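Local coordinates for uncharacterized protein (Bacteroides fragilis, PDB 3NNG) that is of unknown function but contains a calcium-binding F5/8 type C (discoidin-like) domain, a fold that in relatives often binds carbohydrate or other surface ligands, at residues 91-97 with 138-144; 49-55 with 146-152. The protein carries 1 engineered substitution. All coordinates share one frame; numbering follows the deposited sequence.

Contact 1 of 2, residues 91-97 with 138-144; sequences LRSAEIK and FRINCLT
Ile-96 and Ile-140 face each other in a non-hydrogen-bonded pair of two antiparallel strands, 93-97 and 138-144, which belong to the beta-sandwich of an F5/8 type C domain. The Ile-96 side chain has CG1 beside the backbone N (chi1 -66°), and a further bend at chi2 carries CD1 across the strand gap. There CD1 lies 3.5 Å from CB of Ile-140, closer than ordinary van der Waals contact, and 3.3 Å from CZ of Phe-138, whose ring it meets obliquely. Ile-140 is instead extended, with CG1 trans to the backbone N (chi1 -180°) and its chain running on to CD1; this brings CG1 to 3.6 Å from CB of Ala-94. From the loop just before strand 93-97, Leu-91 meets Ile-140 tip to tip, CD1 to CD1, while its CD2 branch rests on CB of Cys-142. This apolar face continues onto Phe-151 and Trp-64. On the other face sit Glu-95, Lys-97, Arg-139 and Asn-141, with the Arg-139 guanidinium leading away to a cation-pi contact with Trp-63.

The regular pairing, in which Asn-141 N bonds to Glu-95 O, slips by one residue at the loop end in a classic beta bulge. Both Arg-92 N and Ser-93 N donate to Thr-144 O from the same face of its carbonyl plane, and Ser-93 O is likewise shared by Leu-143 N and Thr-144 N. Both hydroxyls stand between their own backbone N and carbonyl carbon, and Ser-93 OG meets Thr-144 OG1 in a short hydrogen bond of 2.6 Å.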
loop_
_atom_site.group_PDB
_atom_site.type_symbol
_atom_site.label_atom_id
_atom_site.label_comp_id
_atom_site.label_asym_id
_atom_site.label_seq_id
_atom_site.Cartn_x
_atom_site.Cartn_y
_atom_site.Cartn_z
ATOM N N LEU A 91 -5.022 -4.058 8.059
ATOM C CA LEU A 91 -4.407 -2.753 8.299
ATOM C C LEU A 91 -5.405 -1.794 8.938
ATOM O O LEU A 91 -6.527 -1.658 8.469
ATOM C CB LEU A 91 -3.949 -2.153 6.973
ATOM C CG LEU A 91 -2.657 -1.343 6.829
ATOM C CD1 LEU A 91 -2.827 -0.323 5.707
ATOM C CD2 LEU A 91 -2.184 -0.682 8.110
ATOM N N ARG A 92 -4.967 -1.098 9.979
ATOM C CA ARG A 92 -5.813 -0.194 10.745
ATOM C C ARG A 92 -5.407 1.269 10.499
ATOM O O ARG A 92 -6.258 2.136 10.277
ATOM C CB ARG A 92 -5.647 -0.512 12.228
ATOM C CG ARG A 92 -6.906 -0.649 13.004
ATOM C CD ARG A 92 -7.820 0.530 12.808
ATOM N NE ARG A 92 -9.082 0.064 12.257
ATOM C CZ ARG A 92 -9.852 -0.849 12.838
ATOM N NH1 ARG A 92 -9.494 -1.381 14.000
ATOM N NH2 ARG A 92 -10.982 -1.224 12.257
ATOM N N SER A 93 -4.108 1.546 10.563
ATOM C CA SER A 93 -3.615 2.902 10.312
ATOM C C SER A 93 -2.241 2.906 9.639
ATOM O O SER A 93 -1.412 2.027 9.881
ATOM C CB SER A 93 -3.567 3.710 11.617
ATOM O OG SER A 93 -2.719 3.087 12.570
ATOM N N ALA A 94 -1.996 3.903 8.798
ATOM C CA ALA A 94 -0.739 3.959 8.062
ATOM C C ALA A 94 -0.341 5.383 7.802
ATOM O O ALA A 94 -1.166 6.298 7.881
ATOM C CB ALA A 94 -0.848 3.209 6.720
ATOM N N GLU A 95 0.932 5.542 7.470
ATOM C CA GLU A 95 1.492 6.805 7.036
ATOM C C GLU A 95 2.131 6.589 5.667
ATOM O O GLU A 95 2.668 5.516 5.387
ATOM C CB GLU A 95 2.537 7.275 8.037
ATOM C CG GLU A 95 2.926 8.721 7.888
ATOM C CD GLU A 95 2.767 9.494 9.184
ATOM O OE1 GLU A 95 2.804 8.857 10.264
ATOM O OE2 GLU A 95 2.608 10.736 9.118
ATOM N N ILE A 96 2.062 7.609 4.818
ATOM C CA ILE A 96 2.546 7.525 3.442
ATOM C C ILE A 96 3.742 8.450 3.206
ATOM O O ILE A 96 3.732 9.595 3.641
ATOM C CB ILE A 96 1.433 7.936 2.439
ATOM C CG1 ILE A 96 0.272 6.937 2.468
ATOM C CG2 ILE A 96 1.992 8.073 1.034
ATOM C CD1 ILE A 96 0.678 5.513 2.181
ATOM N N LYS A 97 4.760 7.949 2.505
ATOM C CA LYS A 97 5.827 8.790 1.973
ATOM C C LYS A 97 5.947 8.553 0.475
ATOM O O LYS A 97 5.810 7.422 0.012
ATOM C CB LYS A 97 7.176 8.497 2.644
ATOM C CG LYS A 97 7.196 8.730 4.150
ATOM C CD LYS A 97 8.621 8.753 4.691
ATOM C CE LYS A 97 8.738 9.688 5.893
ATOM N NZ LYS A 97 7.904 9.294 7.071
ATOM N N PHE A 138 6.672 5.182 -3.973
ATOM C CA PHE A 138 5.611 5.286 -2.971
ATOM C C PHE A 138 5.899 4.289 -1.866
ATOM O O PHE A 138 6.171 3.123 -2.146
ATOM C CB PHE A 138 4.261 4.971 -3.631
ATOM C CG PHE A 138 3.097 4.802 -2.669
ATOM C CD1 PHE A 138 2.894 3.608 -2.003
ATOM C CD2 PHE A 138 2.152 5.813 -2.511
ATOM C CE1 PHE A 138 1.811 3.431 -1.152
ATOM C CE2 PHE A 138 1.070 5.657 -1.661
ATOM C CZ PHE A 138 0.887 4.454 -0.981
ATOM N N ARG A 139 5.860 4.748 -0.615
ATOM C CA ARG A 139 5.995 3.850 0.535
ATOM C C ARG A 139 4.830 4.010 1.498
ATOM O O ARG A 139 4.419 5.134 1.806
ATOM C CB ARG A 139 7.309 4.079 1.294
ATOM C CG ARG A 139 7.555 3.028 2.412
ATOM C CD ARG A 139 9.026 3.002 2.886
ATOM N NE ARG A 139 9.957 2.755 1.785
ATOM C CZ ARG A 139 11.223 2.357 1.946
ATOM N NH1 ARG A 139 11.716 2.150 3.160
ATOM N NH2 ARG A 139 12.005 2.169 0.890
ATOM N N ILE A 140 4.309 2.889 1.986
ATOM C CA ILE A 140 3.336 2.934 3.061
ATOM C C ILE A 140 3.889 2.319 4.349
ATOM O O ILE A 140 4.156 1.121 4.413
ATOM C CB ILE A 140 1.977 2.305 2.638
ATOM C CG1 ILE A 140 0.964 2.362 3.782
ATOM C CG2 ILE A 140 2.158 0.883 2.123
ATOM C CD1 ILE A 140 -0.474 2.031 3.347
ATOM N N ASN A 141 4.085 3.156 5.366
ATOM C CA ASN A 141 4.520 2.697 6.683
ATOM C C ASN A 141 3.303 2.344 7.530
ATOM O O ASN A 141 2.530 3.240 7.913
ATOM C CB ASN A 141 5.353 3.779 7.380
ATOM C CG ASN A 141 6.694 4.008 6.695
ATOM O OD1 ASN A 141 7.447 3.060 6.468
ATOM N ND2 ASN A 141 6.994 5.264 6.353
ATOM N N CYS A 142 3.129 1.047 7.800
ATOM C CA CYS A 142 1.964 0.543 8.507
ATOM C C CYS A 142 2.167 0.712 9.998
ATOM O O CYS A 142 3.127 0.190 10.556
ATOM C CB CYS A 142 1.707 -0.928 8.140
ATOM S SG CYS A 142 1.453 -1.102 6.336
ATOM N N LEU A 143 1.270 1.470 10.620
ATOM C CA LEU A 143 1.369 1.795 12.040
ATOM C C LEU A 143 0.652 0.784 12.934
ATOM O O LEU A 143 1.247 0.253 13.872
ATOM C CB LEU A 143 0.853 3.218 12.304
ATOM C CG LEU A 143 1.618 4.296 11.528
ATOM C CD1 LEU A 143 0.984 5.674 11.730
ATOM C CD2 LEU A 143 3.110 4.310 11.915
ATOM N N THR A 144 -0.624 0.521 12.659
ATOM C CA THR A 144 -1.329 -0.509 13.405
ATOM C C THR A 144 -2.117 -1.390 12.432
ATOM O O THR A 144 -2.502 -0.927 11.363
ATOM C CB THR A 144 -2.296 0.091 14.467
ATOM O OG1 THR A 144 -3.313 0.850 13.806
ATOM C CG2 THR A 144 -1.549 0.998 15.463
#

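Contact 2 of 2, residues 49-55 with 146-152; sequences TTWFTWG and DNYTGFA. With CA (calcium ion), chain C.
Trp-51 lays its six-membered ring across Phe-151, the planes inclined at 56° and the centroids 5.0 Å apart, an oblique meeting. CE3 of Trp-51 stands 3.7 Å above one face of the phenyl ring, offset toward its rim. Phe-151 turns under the indole because its CG lies between the backbone N and the carbonyl carbon (chi1 43°). Phe-52 points to the other side of the sheet, where Thr-149 O sits over one face of its ring and its CZ reaches Tyr-148 CB at 3.6 Å. Gly-150, opposite Phe-52, has no side chain to intrude on this close approach. These strands, 51-54 and 148-151, form an antiparallel pair of the discoidin-like beta-sandwich, joined midway along the pair by reciprocal backbone bonds between Thr-53 and Thr-149. Farther along, Trp-54 and Tyr-148 run side by side and point the same way, the five-membered ring of Trp-54 inclined at 40° to the Tyr-148 ring, with Trp-54 CD1 3.5 Å from Tyr-148 CE2. Just beyond the other end of the strand pair, Thr-49 and Ala-152 converge on the calcium ion, which is bound by Thr-49 O, Thr-49 OG1 and Ala-152 O; Leu-41, Asp-44, Glu-46 and Glu-153 complete the site. The Ala-152 O bond to calcium is 2.5 Å long.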
loop_
_atom_site.group_PDB
_atom_site.type_symbol
_atom_site.label_atom_id
_atom_site.label_comp_id
_atom_site.label_asym_id
_atom_site.label_seq_id
_atom_site.Cartn_x
_atom_site.Cartn_y
_atom_site.Cartn_z
ATOM N N THR A 49 -4.195 -13.851 -2.488
ATOM C CA THR A 49 -2.759 -13.834 -2.231
ATOM C C THR A 49 -2.456 -12.516 -1.546
ATOM O O THR A 49 -3.040 -11.489 -1.877
ATOM C CB THR A 49 -1.953 -13.960 -3.523
ATOM O OG1 THR A 49 -2.269 -12.859 -4.376
ATOM C CG2 THR A 49 -2.295 -15.281 -4.254
ATOM N N THR A 50 -1.558 -12.523 -0.578
ATOM C CA THR A 50 -1.379 -11.310 0.186
ATOM C C THR A 50 0.062 -11.102 0.603
ATOM O O THR A 50 0.820 -12.067 0.797
ATOM C CB THR A 50 -2.268 -11.342 1.445
ATOM O OG1 THR A 50 -2.146 -10.109 2.161
ATOM C CG2 THR A 50 -1.831 -12.492 2.334
ATOM N N TRP A 51 0.439 -9.832 0.710
ATOM C CA TRP A 51 1.634 -9.450 1.441
ATOM C C TRP A 51 1.303 -9.538 2.931
ATOM O O TRP A 51 0.230 -9.127 3.363
ATOM C CB TRP A 51 2.068 -8.022 1.077
ATOM C CG TRP A 51 3.178 -7.524 1.944
ATOM C CD1 TRP A 51 4.425 -8.066 2.060
ATOM C CD2 TRP A 51 3.148 -6.389 2.833
ATOM N NE1 TRP A 51 5.180 -7.335 2.948
ATOM C CE2 TRP A 51 4.424 -6.311 3.440
ATOM C CE3 TRP A 51 2.176 -5.438 3.160
ATOM C CZ2 TRP A 51 4.743 -5.314 4.374
ATOM C CZ3 TRP A 51 2.499 -4.450 4.086
ATOM C CH2 TRP A 51 3.771 -4.397 4.680
ATOM N N PHE A 52 2.210 -10.090 3.718
ATOM C CA PHE A 52 1.965 -10.207 5.147
ATOM C C PHE A 52 3.300 -10.136 5.848
ATOM O O PHE A 52 4.290 -10.657 5.344
ATOM C CB PHE A 52 1.232 -11.512 5.484
ATOM C CG PHE A 52 0.655 -11.539 6.876
ATOM C CD1 PHE A 52 -0.512 -10.831 7.174
ATOM C CD2 PHE A 52 1.271 -12.270 7.887
ATOM C CE1 PHE A 52 -1.055 -10.849 8.476
ATOM C CE2 PHE A 52 0.731 -12.306 9.192
ATOM C CZ PHE A 52 -0.428 -11.587 9.486
ATOM N N THR A 53 3.338 -9.488 7.002
ATOM C CA THR A 53 4.613 -9.264 7.659
ATOM C C THR A 53 4.464 -9.029 9.158
ATOM O O THR A 53 3.354 -9.012 9.695
ATOM C CB THR A 53 5.285 -8.026 7.044
ATOM O OG1 THR A 53 6.599 -7.851 7.579
ATOM C CG2 THR A 53 4.439 -6.798 7.327
ATOM N N TRP A 54 5.601 -8.859 9.822
ATOM C CA TRP A 54 5.647 -8.424 11.209
ATOM C C TRP A 54 5.287 -6.948 11.291
ATOM O O TRP A 54 5.696 -6.158 10.431
ATOM C CB TRP A 54 7.062 -8.607 11.761
ATOM C CG TRP A 54 7.399 -10.016 12.090
ATOM C CD1 TRP A 54 7.162 -10.653 13.274
ATOM C CD2 TRP A 54 8.043 -10.970 11.242
ATOM N NE1 TRP A 54 7.604 -11.945 13.211
ATOM C CE2 TRP A 54 8.160 -12.170 11.976
ATOM C CE3 TRP A 54 8.530 -10.933 9.930
ATOM C CZ2 TRP A 54 8.741 -13.325 11.449
ATOM C CZ3 TRP A 54 9.110 -12.078 9.403
ATOM C CH2 TRP A 54 9.203 -13.261 10.161
ATOM N N GLY A 55 4.535 -6.583 12.332
ATOM C CA GLY A 55 4.187 -5.197 12.611
ATOM C C GLY A 55 5.361 -4.450 13.218
ATOM O O GLY A 55 6.399 -5.049 13.460
ATOM N N ASP A 146 0.253 -3.341 15.289
ATOM C CA ASP A 146 1.715 -3.351 15.402
ATOM C C ASP A 146 2.334 -4.725 15.650
ATOM O O ASP A 146 3.552 -4.848 15.808
ATOM C CB ASP A 146 2.221 -2.318 16.426
ATOM C CG ASP A 146 1.788 -2.618 17.855
ATOM O OD1 ASP A 146 1.327 -3.743 18.157
ATOM O OD2 ASP A 146 1.917 -1.698 18.687
ATOM N N ASN A 147 1.506 -5.761 15.679
ATOM C CA ASN A 147 2.046 -7.105 15.840
ATOM C C ASN A 147 2.276 -7.796 14.493
ATOM O O ASN A 147 3.388 -8.239 14.197
ATOM C CB ASN A 147 1.207 -7.966 16.800
ATOM C CG ASN A 147 -0.274 -8.008 16.433
ATOM O OD1 ASN A 147 -0.754 -7.237 15.594
ATOM N ND2 ASN A 147 -1.007 -8.919 17.068
ATOM N N TYR A 148 1.220 -7.883 13.691
ATOM C CA TYR A 148 1.305 -8.439 12.346
ATOM C C TYR A 148 0.278 -7.727 11.489
ATOM O O TYR A 148 -0.789 -7.376 11.977
ATOM C CB TYR A 148 1.021 -9.941 12.352
ATOM C CG TYR A 148 1.950 -10.742 13.253
ATOM C CD1 TYR A 148 1.643 -10.942 14.592
ATOM C CD2 TYR A 148 3.124 -11.298 12.758
ATOM C CE1 TYR A 148 2.474 -11.674 15.419
ATOM C CE2 TYR A 148 3.975 -12.029 13.580
ATOM C CZ TYR A 148 3.643 -12.212 14.912
ATOM O OH TYR A 148 4.470 -12.928 15.742
ATOM N N THR A 149 0.595 -7.500 10.218
ATOM C CA THR A 149 -0.390 -6.957 9.295
ATOM C C THR A 149 0.058 -7.168 7.841
ATOM O O THR A 149 1.097 -7.791 7.577
ATOM C CB THR A 149 -0.690 -5.442 9.609
ATOM O OG1 THR A 149 -1.854 -5.000 8.896
ATOM C CG2 THR A 149 0.497 -4.543 9.248
ATOM N N GLY A 150 -0.726 -6.646 6.904
ATOM C CA GLY A 150 -0.409 -6.748 5.492
ATOM C C GLY A 150 -1.627 -6.355 4.682
ATOM O O GLY A 150 -2.553 -5.758 5.219
ATOM N N PHE A 151 -1.634 -6.693 3.397
ATOM C CA PHE A 151 -2.812 -6.459 2.568
ATOM C C PHE A 151 -2.720 -7.241 1.270
ATOM O O PHE A 151 -1.626 -7.526 0.791
ATOM C CB PHE A 151 -3.061 -4.964 2.315
ATOM C CG PHE A 151 -1.814 -4.169 1.982
ATOM C CD1 PHE A 151 -1.344 -3.197 2.853
ATOM C CD2 PHE A 151 -1.137 -4.372 0.782
ATOM C CE1 PHE A 151 -0.204 -2.455 2.551
ATOM C CE2 PHE A 151 -0.007 -3.643 0.467
ATOM C CZ PHE A 151 0.475 -2.678 1.359
ATOM N N ALA A 152 -3.874 -7.613 0.723
ATOM C CA ALA A 152 -3.903 -8.544 -0.394
ATOM C C ALA A 152 -3.780 -7.797 -1.696
ATOM O O ALA A 152 -3.214 -8.298 -2.651
ATOM C CB ALA A 152 -5.164 -9.371 -0.373
HETATM CA CA CA C . -2.974 -10.259 -4.093
#

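Contacts 1 and 2 show two strand pairs sharing one sandwich core, only one of which reaches the calcium site. Their centres lie about 11 Å apart, and strand 124-144 of contact 1 is followed, after a short connection, by strand 148-159 of contact 2, so 138-144 and 146-152 are chain neighbours. Their inward side chains also meet: Ile-140 CG2 packs against Phe-151 CZ at 4.0 Å, and Cys-142 CB against Thr-149 CG2 at 4.0 Å, while Cys-142 SG approaches Trp-51 CZ3 at 4.2 Å. Contact 2 supplies calcium ligands at one end, whereas the side chain of Ile-140 in contact 1 lies about 14 Å from the ion, linked to that region through Phe-151, the residue preceding the ligand Ala-152.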